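Stage II sporulation protein Q (Bacillus subtilis, PDB 3TUF) partners SpoIIIAH to form an intercellular channel between mother cell and forespore, supporting engulfment and the signalling that activates sigma-G in the forespore. Local coordinates at the interface of chains A and B. Residues are numbered along the deposited sequence; one frame, centred on the assembly and turned at random. Chains: chain A, Stage II sporulation protein Q; chain B, Stage III sporulation protein AH.

The interface of chains A and B. Residues chain A 58, 67-68, 71; chain B 173, 176-177.
The phenol ring of A:Tyr58 points its hydroxyl at helix 169-177 of chain B, where B:Thr173, B:Ile176 and B:Asp177 line one side. Against one face, toward its hydroxyl end, lies the aliphatic stem of A:Lys67, CG 3.6 Å from CZ of A:Tyr58; A:Leu71 sits off the opposite face, near the ring's rim. Beyond the hydroxyl edge, OH stands 3.6 Å from both OG1 of B:Thr173 and OD1 of B:Asp177, too long for firm hydrogen bonds, and the ring is turned 40° from the carboxylate plane.

That carboxylate takes the main polar contact of this patch of the SpoIIQ–SpoIIIAH channel interface. The ammonium of A:Lys67 forms a salt bridge, NZ to OD1 of B:Asp177 at 2.9 Å, with OD2 at 3.2 Å; it approaches in front of both oxygens but raised off their plane, and the hydrogen bond to OD1 is weak. A bend at chi3 (-70°) in the otherwise extended lysine carries NZ past the phenol to the acid. A methionine at A:Lys67 could still cover the ring but would probably leave the charge of B:Asp177 without its mate across the interface.

Alongside, two small apolar touches extend the seam: CG of A:Glu68 packs on the methyl CG2 of B:Thr173, and A:Leu71 and B:Ile176 run antiparallel, side against side, methyl CD2 of the leucine meeting CD1 of the isoleucine at 3.6 Å.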
# COMPACT_ATOMS: atom_id res chain seq x y z
N TYR A 58 -29.19 2.71 -5.35
CA TYR A 58 -28.19 3.75 -5.57
C TYR A 58 -27.65 3.77 -7.00
O TYR A 58 -27.17 2.75 -7.50
CB TYR A 58 -27.04 3.60 -4.57
CG TYR A 58 -26.10 4.79 -4.54
CD1 TYR A 58 -24.98 4.83 -5.36
CD2 TYR A 58 -26.33 5.86 -3.69
CE1 TYR A 58 -24.12 5.91 -5.34
CE2 TYR A 58 -25.47 6.94 -3.66
CZ TYR A 58 -24.37 6.96 -4.48
OH TYR A 58 -23.51 8.04 -4.45
N LYS A 67 -28.69 10.63 -4.89
CA LYS A 67 -27.67 9.76 -4.27
C LYS A 67 -27.82 9.78 -2.77
O LYS A 67 -27.80 8.73 -2.15
CB LYS A 67 -26.31 10.17 -4.71
CG LYS A 67 -26.10 9.72 -6.10
CD LYS A 67 -24.62 9.90 -6.47
CE LYS A 67 -24.27 11.39 -6.61
NZ LYS A 67 -22.84 11.48 -7.14
N GLU A 68 -28.00 10.99 -2.21
CA GLU A 68 -28.15 11.14 -0.77
C GLU A 68 -29.36 10.36 -0.24
O GLU A 68 -29.36 9.76 0.84
CB GLU A 68 -28.31 12.62 -0.44
CG GLU A 68 -27.03 13.25 0.01
CD GLU A 68 -27.14 14.71 -0.05
OE1 GLU A 68 -27.76 15.15 -1.03
OE2 GLU A 68 -26.68 15.43 0.85
N LEU A 71 -29.20 6.29 0.19
CA LEU A 71 -28.26 5.78 1.17
C LEU A 71 -28.97 5.04 2.28
O LEU A 71 -30.03 5.48 2.77
CB LEU A 71 -27.40 6.89 1.77
CG LEU A 71 -26.28 7.48 0.91
CD1 LEU A 71 -25.56 8.54 1.73
CD2 LEU A 71 -25.25 6.46 0.32
N THR B 173 -21.75 10.91 0.89
CA THR B 173 -21.94 10.77 -0.54
C THR B 173 -20.71 11.39 -1.29
O THR B 173 -20.21 10.87 -2.34
CB THR B 173 -23.31 11.32 -0.88
OG1 THR B 173 -23.76 10.73 -2.10
CG2 THR B 173 -23.29 12.83 -0.95
N ILE B 176 -18.26 8.58 -1.10
CA ILE B 176 -18.61 7.50 -2.03
C ILE B 176 -18.36 7.93 -3.47
O ILE B 176 -18.07 7.12 -4.34
CB ILE B 176 -20.06 6.99 -1.84
CG1 ILE B 176 -20.18 6.26 -0.52
CG2 ILE B 176 -20.47 6.04 -2.98
CD1 ILE B 176 -21.68 6.08 -0.11
N ASP B 177 -18.45 9.23 -3.70
CA ASP B 177 -18.13 9.72 -5.09
C ASP B 177 -16.68 9.43 -5.54
O ASP B 177 -16.46 9.15 -6.74
CB ASP B 177 -18.58 11.16 -5.31
CG ASP B 177 -20.11 11.27 -5.32
OD1 ASP B 177 -20.80 10.19 -5.50
OD2 ASP B 177 -20.61 12.43 -5.13